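Local coordinates for protein tyrosine aminotransferase (PDB 4IX8) that probably transfers the amino group of L-tyrosine to 2-oxoglutarate, using pyridoxal 5'-phosphate as its cofactor, at residues L165-S170 with V215-S220; R186-D191 with R201-M206; A355-H360 with R434-C439. One frame throughout, in Å; residues are numbered along the deposited sequence.

From the N terminus, the first segment met is on strand 163-168, which supplies one side of interaction 1; the chain then passes through helix 173-181 into strand 184-191. Interaction 2 closes the first short loop, bringing residues 201-206 back against that strand after nine intervening residues. The chain next enters strand 211-217, and interaction 1 closes around the whole excursion, so interaction 2 is nested within it. Both involve the mixed eight-stranded sheet, in which strands 163-168 and 184-191 are neighbours, and they touch. Interaction 3 follows in series, its centre about 28 Å from that of interaction 1. Spanning 73 residues, it ties the loop after helix 337-355 to the C-terminal helix 425-442.

Interaction 1 (L165-S170 with V215-S220); sequences LVCAPS and VIINPS
Peptide groups of Leu165 and Val215 meet end on: Val215 N donates to Leu165 O over 2.7 Å, almost straight (N-H...O 173°) and with the nitrogen nearly in line with the C=O. Beyond this bond the two parallel strands diverge, their short axes 31° apart, and Cys167 N lies 3.8 Å from Val215 O. That carbonyl instead accepts a hydrogen bond from the hydroxyl of Tyr188 of strand 184-191, on the far side of strand 163-168.

Val166 and Val215 stand side by side on one face of the sheet, CG2 to CG2 at 4.1 Å, with Tyr174 of helix 173-181 packed against both. Further along, Ile217 fills the widening gap. A chi1 of 54° sets Cys167 SG between its backbone N and carbonyl carbon, on the side of Ile217, whose CG1 lies 4.1 Å from the sulfur. Ile217 CD1 reaches on to Ser170 CB, 4.0 Å away.

Pro169 and Pro219 both follow cis peptide bonds at the C-terminal end of the parallel strands, the end at which fold-type I aminotransferases generally bind the cofactor. As the strands part, Tyr188 OH satisfies Val215 O, and a water links Pro169 O with Ser220 OG.

Interaction 2 (R186-D191 with R201-M206); sequences RYYYLD and RAAAGM
Arg186 and Met206 run past each other in opposite directions, each side chain lying along the other. Arg186 CD packs 3.8 Å from Met206 CB, and farther back Arg186 CG comes within 4.1 Å of Met206 SD. The head of the arginine therefore arrives at the backbone of Met206, while the thioether reaches the strand.

A bend at chi3 (-62°) turns the guanidinium so that NH1 donates to Met206 O over 2.9 Å. The oxygen sits at the edge of the guanidinium, near its plane, although the donor is tilted 27° from the plane of the carbonyl. NH1 also forms a salt bridge with Asp208, and NE forms another with Glu184, so carboxylates and a carbonyl together fix the rotation of the group.

At the other end Met206 is extended beyond CG, bringing CE to 3.1 Å from Tyr187 O in a tight approach. Tyr188 CB, beside it, meets Ala203 CB at 4.0 Å. With chi1 at 63°, the Tyr188 ring swings away from this helical segment, stacks with Phe214 and carries its hydroxyl to Val215 O, a hydrogen bond; Ala203 meets the ring only obliquely.

This contact joins strand 184-191 to the chain around helix 200-204 on the way to strand 211-217. Its chemistry is divided: the aliphatic stem of an arginine packs along a methionine, while the charged end, probably balanced by its acidic neighbours, still serves a main-chain oxygen.

Interaction 3 (A355-H360 with R434-C439); sequences ARLLEH and RIIEFC
Ile436 projects from helix 425-442 into a cluster formed by Arg356, Leu357 and His360, and its two branches reach different parts of the cluster, both touching His360. From CB the chain forks: CG2 is anti to the backbone N, while CG1 stands beside that nitrogen (chi1 -69°). The fork sends CG2 over the face of the His360 imidazole, a CH-pi contact 4.0 Å from the ring centroid and only 6° off its normal. CG1 takes the other course and lies 3.9 Å from Leu357 CD2. At the tip, CD1 approaches His360 CE1 to 3.6 Å and also comes within 3.9 Å of Arg356 NH2, meeting the guanidinium obliquely.

Leu357 extends the apolar patch along the helix, for its CD2 methyl also touches Ile435 CG2 at 3.8 Å. Arg356 NH2 forms a salt bridge with Asp433, about one turn earlier on the same helix, which adds a charged link between loop and helix; Val432 touches both the arginine and leucine side chains. Ile435 and Leu357 continue inward to Ile364 and Ile362 respectively.

The loop following helix 337-355 is thereby held against the C-terminal helix, beside the sheet that includes strand 364-365. His360 ND1 is buried by the contact without a partner in the model, with Ile436 CD1 at 3.6 Å. Cohesion between the two segments is apolar, resting on dispersion and the CH-pi contact.

Interaction 1 (L165-S170 with V215-S220)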
loop_
_atom_site.group_PDB
_atom_site.type_symbol
_atom_site.label_atom_id
_atom_site.label_comp_id
_atom_site.label_asym_id
_atom_site.label_seq_id
_atom_site.Cartn_x
_atom_site.Cartn_y
_atom_site.Cartn_z
ATOM N N LEU A 165 -23.361 2.612 -0.033
ATOM C CA LEU A 165 -24.085 1.870 -1.040
ATOM C C LEU A 165 -23.091 1.478 -2.093
ATOM O O LEU A 165 -22.464 2.340 -2.686
ATOM C CB LEU A 165 -25.242 2.683 -1.648
ATOM C CG LEU A 165 -26.327 3.128 -0.653
ATOM C CD1 LEU A 165 -27.516 3.725 -1.367
ATOM C CD2 LEU A 165 -26.804 2.013 0.158
ATOM N N VAL A 166 -22.943 0.167 -2.293
ATOM C CA VAL A 166 -21.981 -0.414 -3.254
ATOM C C VAL A 166 -22.694 -1.379 -4.208
ATOM O O VAL A 166 -23.567 -2.145 -3.779
ATOM C CB VAL A 166 -20.886 -1.184 -2.572
ATOM C CG1 VAL A 166 -19.864 -1.685 -3.598
ATOM C CG2 VAL A 166 -20.215 -0.307 -1.498
ATOM N N CYS A 167 -22.372 -1.322 -5.497
ATOM C CA CYS A 167 -22.970 -2.244 -6.453
ATOM C C CYS A 167 -22.599 -3.685 -6.115
ATOM O O CYS A 167 -21.536 -3.948 -5.565
ATOM C CB CYS A 167 -22.547 -1.897 -7.876
ATOM S SG CYS A 167 -20.771 -1.824 -7.947
ATOM N N ALA A 168 -23.493 -4.611 -6.454
ATOM C CA ALA A 168 -23.206 -6.059 -6.482
ATOM C C ALA A 168 -23.747 -6.552 -7.811
ATOM O O ALA A 168 -24.879 -6.262 -8.144
ATOM C CB ALA A 168 -23.862 -6.807 -5.355
ATOM N N PRO A 169 -22.956 -7.308 -8.579
ATOM C CA PRO A 169 -21.618 -7.790 -8.238
ATOM C C PRO A 169 -20.552 -6.734 -8.407
ATOM O O PRO A 169 -20.706 -5.796 -9.184
ATOM C CB PRO A 169 -21.408 -8.951 -9.212
ATOM C CG PRO A 169 -22.226 -8.595 -10.409
ATOM C CD PRO A 169 -23.430 -7.839 -9.869
ATOM N N SER A 170 -19.454 -6.910 -7.692
ATOM C CA SER A 170 -18.445 -5.892 -7.618
ATOM C C SER A 170 -17.097 -6.481 -7.329
ATOM O O SER A 170 -16.986 -7.476 -6.602
ATOM C CB SER A 170 -18.798 -4.866 -6.518
ATOM O OG SER A 170 -19.101 -5.540 -5.307
ATOM N N VAL A 215 -21.113 4.147 -4.175
ATOM C CA VAL A 215 -19.984 3.705 -4.967
ATOM C C VAL A 215 -20.449 3.107 -6.293
ATOM O O VAL A 215 -21.338 2.253 -6.295
ATOM C CB VAL A 215 -19.156 2.638 -4.259
ATOM C CG1 VAL A 215 -18.049 2.175 -5.177
ATOM C CG2 VAL A 215 -18.578 3.152 -2.939
ATOM N N ILE A 216 -19.858 3.557 -7.409
ATOM C CA ILE A 216 -20.038 2.871 -8.671
ATOM C C ILE A 216 -18.697 2.440 -9.223
ATOM O O ILE A 216 -17.643 2.987 -8.849
ATOM C CB ILE A 216 -20.772 3.710 -9.731
ATOM C CG1 ILE A 216 -19.974 4.928 -10.118
ATOM C CG2 ILE A 216 -22.189 4.063 -9.259
ATOM C CD1 ILE A 216 -20.584 5.696 -11.265
ATOM N N ILE A 217 -18.743 1.391 -10.045
ATOM C CA ILE A 217 -17.609 0.930 -10.807
ATOM C C ILE A 217 -17.957 0.999 -12.284
ATOM O O ILE A 217 -18.816 0.280 -12.754
ATOM C CB ILE A 217 -17.191 -0.505 -10.423
ATOM C CG1 ILE A 217 -16.985 -0.640 -8.899
ATOM C CG2 ILE A 217 -15.908 -0.842 -11.148
ATOM C CD1 ILE A 217 -16.676 -2.045 -8.422
ATOM N N ASN A 218 -17.276 1.857 -13.013
ATOM C CA ASN A 218 -17.622 2.092 -14.392
ATOM C C ASN A 218 -16.418 2.530 -15.228
ATOM O O ASN A 218 -15.899 3.595 -15.016
ATOM C CB ASN A 218 -18.691 3.154 -14.488
ATOM C CG ASN A 218 -19.078 3.418 -15.932
ATOM O OD1 ASN A 218 -19.534 2.522 -16.627
ATOM N ND2 ASN A 218 -18.855 4.628 -16.394
ATOM N N PRO A 219 -15.984 1.724 -16.195
ATOM C CA PRO A 219 -16.538 0.434 -16.583
ATOM C C PRO A 219 -16.374 -0.593 -15.497
ATOM O O PRO A 219 -15.476 -0.433 -14.663
ATOM C CB PRO A 219 -15.727 0.064 -17.834
ATOM C CG PRO A 219 -15.239 1.369 -18.389
ATOM C CD PRO A 219 -14.977 2.209 -17.150
ATOM N N SER A 220 -17.139 -1.684 -15.569
ATOM C CA SER A 220 -17.241 -2.614 -14.440
ATOM C C SER A 220 -16.382 -3.888 -14.511
ATOM O O SER A 220 -16.327 -4.555 -15.523
ATOM C CB SER A 220 -18.687 -3.042 -14.270
ATOM O OG SER A 220 -18.722 -4.210 -13.475
HETATM O O HOH W 1 -19.599 -3.443 -10.999
#

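Interaction 2 (R186-D191 with R201-M206)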
loop_
_atom_site.group_PDB
_atom_site.type_symbol
_atom_site.label_atom_id
_atom_site.label_comp_id
_atom_site.label_asym_id
_atom_site.label_seq_id
_atom_site.Cartn_x
_atom_site.Cartn_y
_atom_site.Cartn_z
ATOM N N ARG A 186 -23.357 -1.951 1.947
ATOM C CA ARG A 186 -24.774 -2.161 1.720
ATOM C C ARG A 186 -24.984 -2.213 0.219
ATOM O O ARG A 186 -24.829 -1.210 -0.488
ATOM C CB ARG A 186 -25.631 -1.069 2.368
ATOM C CG ARG A 186 -27.128 -1.330 2.271
ATOM C CD ARG A 186 -27.922 -0.370 3.197
ATOM N NE ARG A 186 -27.600 -0.530 4.623
ATOM C CZ ARG A 186 -28.085 0.238 5.609
ATOM N NH1 ARG A 186 -28.891 1.254 5.358
ATOM N NH2 ARG A 186 -27.722 0.004 6.859
ATOM N N TYR A 187 -25.266 -3.412 -0.254
ATOM C CA TYR A 187 -25.363 -3.684 -1.666
ATOM C C TYR A 187 -26.614 -3.169 -2.280
ATOM O O TYR A 187 -27.705 -3.433 -1.756
ATOM C CB TYR A 187 -25.299 -5.183 -1.896
ATOM C CG TYR A 187 -23.920 -5.782 -1.788
ATOM C CD1 TYR A 187 -22.832 -5.209 -2.421
ATOM C CD2 TYR A 187 -23.720 -6.944 -1.086
ATOM C CE1 TYR A 187 -21.568 -5.806 -2.344
ATOM C CE2 TYR A 187 -22.478 -7.525 -0.995
ATOM C CZ TYR A 187 -21.412 -6.972 -1.623
ATOM O OH TYR A 187 -20.200 -7.614 -1.514
ATOM N N TYR A 188 -26.484 -2.473 -3.407
ATOM C CA TYR A 188 -27.622 -2.331 -4.339
ATOM C C TYR A 188 -27.287 -3.241 -5.551
ATOM O O TYR A 188 -26.107 -3.488 -5.822
ATOM C CB TYR A 188 -27.860 -0.863 -4.734
ATOM C CG TYR A 188 -26.705 -0.287 -5.468
ATOM C CD1 TYR A 188 -26.573 -0.484 -6.831
ATOM C CD2 TYR A 188 -25.703 0.395 -4.808
ATOM C CE1 TYR A 188 -25.497 0.008 -7.519
ATOM C CE2 TYR A 188 -24.611 0.894 -5.496
ATOM C CZ TYR A 188 -24.531 0.698 -6.853
ATOM O OH TYR A 188 -23.474 1.170 -7.573
ATOM N N TYR A 189 -28.284 -3.748 -6.273
ATOM C CA TYR A 189 -28.021 -4.805 -7.254
ATOM C C TYR A 189 -27.995 -4.240 -8.669
ATOM O O TYR A 189 -28.659 -3.251 -8.991
ATOM C CB TYR A 189 -29.043 -5.976 -7.072
ATOM C CG TYR A 189 -28.705 -6.687 -5.764
ATOM C CD1 TYR A 189 -27.640 -7.581 -5.694
ATOM C CD2 TYR A 189 -29.363 -6.376 -4.572
ATOM C CE1 TYR A 189 -27.250 -8.183 -4.470
ATOM C CE2 TYR A 189 -28.986 -6.977 -3.333
ATOM C CZ TYR A 189 -27.930 -7.886 -3.295
ATOM O OH TYR A 189 -27.529 -8.508 -2.105
ATOM N N LEU A 190 -27.105 -4.823 -9.468
ATOM C CA LEU A 190 -26.966 -4.480 -10.874
ATOM C C LEU A 190 -27.879 -5.424 -11.668
ATOM O O LEU A 190 -28.079 -6.572 -11.261
ATOM C CB LEU A 190 -25.509 -4.597 -11.327
ATOM C CG LEU A 190 -24.508 -3.686 -10.617
ATOM C CD1 LEU A 190 -23.047 -4.046 -10.976
ATOM C CD2 LEU A 190 -24.790 -2.242 -10.961
ATOM N N ASP A 191 -28.488 -4.927 -12.746
ATOM C CA ASP A 191 -29.456 -5.722 -13.523
ATOM C C ASP A 191 -28.877 -6.320 -14.827
ATOM O O ASP A 191 -28.654 -5.592 -15.794
ATOM C CB ASP A 191 -30.678 -4.871 -13.871
ATOM C CG ASP A 191 -31.779 -5.678 -14.521
ATOM O OD1 ASP A 191 -31.535 -6.859 -14.875
ATOM O OD2 ASP A 191 -32.906 -5.141 -14.661
ATOM N N ARG A 201 -33.996 2.540 -7.984
ATOM C CA ARG A 201 -35.268 2.598 -7.293
ATOM C C ARG A 201 -35.133 1.808 -6.002
ATOM O O ARG A 201 -35.536 2.248 -4.937
ATOM C CB ARG A 201 -36.399 2.067 -8.173
ATOM N N ALA A 202 -34.535 0.645 -6.092
ATOM C CA ALA A 202 -34.320 -0.152 -4.898
ATOM C C ALA A 202 -33.320 0.540 -3.980
ATOM O O ALA A 202 -33.474 0.508 -2.785
ATOM C CB ALA A 202 -33.837 -1.542 -5.263
ATOM N N ALA A 203 -32.294 1.157 -4.557
ATOM C CA ALA A 203 -31.242 1.788 -3.781
ATOM C C ALA A 203 -31.779 2.888 -2.880
ATOM O O ALA A 203 -31.260 3.105 -1.787
ATOM C CB ALA A 203 -30.203 2.359 -4.694
ATOM N N ALA A 204 -32.811 3.587 -3.336
ATOM C CA ALA A 204 -33.387 4.678 -2.569
ATOM C C ALA A 204 -33.856 4.237 -1.179
ATOM O O ALA A 204 -33.684 4.967 -0.218
ATOM C CB ALA A 204 -34.540 5.291 -3.332
ATOM N N GLY A 205 -34.371 3.015 -1.064
ATOM C CA GLY A 205 -34.916 2.511 0.190
ATOM C C GLY A 205 -33.821 2.085 1.154
ATOM O O GLY A 205 -34.085 1.724 2.299
ATOM N N MET A 206 -32.587 2.082 0.684
ATOM C CA MET A 206 -31.479 1.641 1.517
ATOM C C MET A 206 -30.741 2.790 2.205
ATOM O O MET A 206 -29.804 2.550 2.981
ATOM C CB MET A 206 -30.481 0.870 0.686
ATOM C CG MET A 206 -31.035 -0.417 0.164
ATOM S SD MET A 206 -29.742 -1.101 -0.881
ATOM C CE MET A 206 -30.687 -2.474 -1.610
#

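Interaction 3 (A355-H360 with R434-C439)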
loop_
_atom_site.group_PDB
_atom_site.type_symbol
_atom_site.label_atom_id
_atom_site.label_comp_id
_atom_site.label_asym_id
_atom_site.label_seq_id
_atom_site.Cartn_x
_atom_site.Cartn_y
_atom_site.Cartn_z
ATOM N N ALA A 355 -18.826 -15.732 -26.747
ATOM C CA ALA A 355 -20.104 -15.651 -27.433
ATOM C C ALA A 355 -20.462 -17.030 -27.954
ATOM O O ALA A 355 -21.635 -17.364 -28.028
ATOM C CB ALA A 355 -20.050 -14.635 -28.574
ATOM N N ARG A 356 -19.460 -17.849 -28.247
ATOM C CA ARG A 356 -19.725 -19.191 -28.754
ATOM C C ARG A 356 -20.548 -20.005 -27.769
ATOM O O ARG A 356 -21.297 -20.877 -28.190
ATOM C CB ARG A 356 -18.427 -19.953 -29.072
ATOM C CG ARG A 356 -17.642 -19.445 -30.294
ATOM C CD ARG A 356 -16.366 -20.346 -30.596
ATOM N NE ARG A 356 -16.614 -21.722 -30.149
ATOM C CZ ARG A 356 -15.776 -22.461 -29.437
ATOM N NH1 ARG A 356 -14.565 -22.025 -29.138
ATOM N NH2 ARG A 356 -16.149 -23.666 -29.045
ATOM N N LEU A 357 -20.457 -19.693 -26.483
ATOM C CA LEU A 357 -21.245 -20.397 -25.466
ATOM C C LEU A 357 -22.760 -20.239 -25.670
ATOM O O LEU A 357 -23.534 -21.110 -25.267
ATOM C CB LEU A 357 -20.896 -19.898 -24.060
ATOM C CG LEU A 357 -19.526 -20.318 -23.507
ATOM C CD1 LEU A 357 -19.216 -19.529 -22.301
ATOM C CD2 LEU A 357 -19.460 -21.828 -23.189
ATOM N N LEU A 358 -23.169 -19.158 -26.333
ATOM C CA LEU A 358 -24.584 -18.873 -26.566
ATOM C C LEU A 358 -25.163 -19.677 -27.743
ATOM O O LEU A 358 -26.385 -19.780 -27.884
ATOM C CB LEU A 358 -24.760 -17.385 -26.839
ATOM C CG LEU A 358 -24.278 -16.460 -25.723
ATOM C CD1 LEU A 358 -24.359 -15.000 -26.141
ATOM C CD2 LEU A 358 -25.086 -16.676 -24.456
ATOM N N GLU A 359 -24.297 -20.263 -28.574
ATOM C CA GLU A 359 -24.772 -21.003 -29.731
ATOM C C GLU A 359 -25.287 -22.396 -29.351
ATOM O O GLU A 359 -25.965 -23.021 -30.138
ATOM C CB GLU A 359 -23.667 -21.116 -30.790
ATOM C CG GLU A 359 -23.209 -19.772 -31.332
ATOM C CD GLU A 359 -21.943 -19.857 -32.194
ATOM O OE1 GLU A 359 -21.486 -20.963 -32.546
ATOM O OE2 GLU A 359 -21.386 -18.791 -32.512
ATOM N N HIS A 360 -24.964 -22.867 -28.150
ATOM C CA HIS A 360 -25.420 -24.176 -27.662
ATOM C C HIS A 360 -26.459 -23.981 -26.566
ATOM O O HIS A 360 -26.400 -23.003 -25.810
ATOM C CB HIS A 360 -24.262 -24.990 -27.085
ATOM C CG HIS A 360 -23.195 -25.332 -28.073
ATOM N ND1 HIS A 360 -22.146 -24.477 -28.374
ATOM C CD2 HIS A 360 -22.987 -26.450 -28.804
ATOM C CE1 HIS A 360 -21.364 -25.049 -29.269
ATOM N NE2 HIS A 360 -21.849 -26.246 -29.544
ATOM N N ARG A 434 -14.310 -27.117 -23.384
ATOM C CA ARG A 434 -14.457 -27.990 -22.219
ATOM C C ARG A 434 -15.683 -27.643 -21.388
ATOM O O ARG A 434 -16.315 -28.517 -20.784
ATOM C CB ARG A 434 -13.215 -27.917 -21.349
ATOM C CG ARG A 434 -11.960 -28.468 -22.026
ATOM C CD ARG A 434 -10.855 -28.569 -20.981
ATOM N NE ARG A 434 -9.511 -28.543 -21.542
ATOM C CZ ARG A 434 -8.401 -28.443 -20.816
ATOM N NH1 ARG A 434 -8.474 -28.353 -19.493
ATOM N NH2 ARG A 434 -7.215 -28.435 -21.421
ATOM N N ILE A 435 -16.047 -26.368 -21.432
ATOM C CA ILE A 435 -17.198 -25.879 -20.724
ATOM C C ILE A 435 -18.464 -26.378 -21.414
ATOM O O ILE A 435 -19.411 -26.816 -20.758
ATOM C CB ILE A 435 -17.177 -24.375 -20.684
ATOM C CG1 ILE A 435 -16.047 -23.930 -19.758
ATOM C CG2 ILE A 435 -18.496 -23.827 -20.130
ATOM C CD1 ILE A 435 -15.650 -22.523 -19.908
ATOM N N ILE A 436 -18.467 -26.337 -22.740
ATOM C CA ILE A 436 -19.577 -26.862 -23.506
ATOM C C ILE A 436 -19.766 -28.336 -23.241
ATOM O O ILE A 436 -20.848 -28.796 -22.920
ATOM C CB ILE A 436 -19.340 -26.632 -24.981
ATOM C CG1 ILE A 436 -19.435 -25.132 -25.260
ATOM C CG2 ILE A 436 -20.329 -27.430 -25.841
ATOM C CD1 ILE A 436 -18.974 -24.762 -26.641
ATOM N N GLU A 437 -18.697 -29.084 -23.403
ATOM C CA GLU A 437 -18.727 -30.500 -23.125
ATOM C C GLU A 437 -19.184 -30.731 -21.691
ATOM O O GLU A 437 -19.961 -31.628 -21.412
ATOM C CB GLU A 437 -17.349 -31.080 -23.380
ATOM C CG GLU A 437 -17.137 -32.486 -22.931
ATOM C CD GLU A 437 -15.663 -32.767 -22.863
ATOM O OE1 GLU A 437 -14.996 -32.525 -23.895
ATOM O OE2 GLU A 437 -15.170 -33.160 -21.778
ATOM N N PHE A 438 -18.716 -29.894 -20.782
ATOM C CA PHE A 438 -19.027 -30.071 -19.375
ATOM C C PHE A 438 -20.522 -29.881 -19.098
ATOM O O PHE A 438 -21.142 -30.642 -18.347
ATOM C CB PHE A 438 -18.216 -29.086 -18.556
ATOM C CG PHE A 438 -18.631 -29.002 -17.127
ATOM C CD1 PHE A 438 -18.199 -29.936 -16.219
ATOM C CD2 PHE A 438 -19.425 -27.991 -16.696
ATOM C CE1 PHE A 438 -18.558 -29.860 -14.911
ATOM C CE2 PHE A 438 -19.786 -27.911 -15.376
ATOM C CZ PHE A 438 -19.354 -28.856 -14.490
ATOM N N CYS A 439 -21.102 -28.871 -19.728
ATOM C CA CYS A 439 -22.514 -28.588 -19.540
ATOM C C CYS A 439 -23.406 -29.729 -20.069
ATOM O O CYS A 439 -24.330 -30.168 -19.377
ATOM C CB CYS A 439 -22.871 -27.274 -20.225
ATOM S SG CYS A 439 -22.331 -25.857 -19.332
#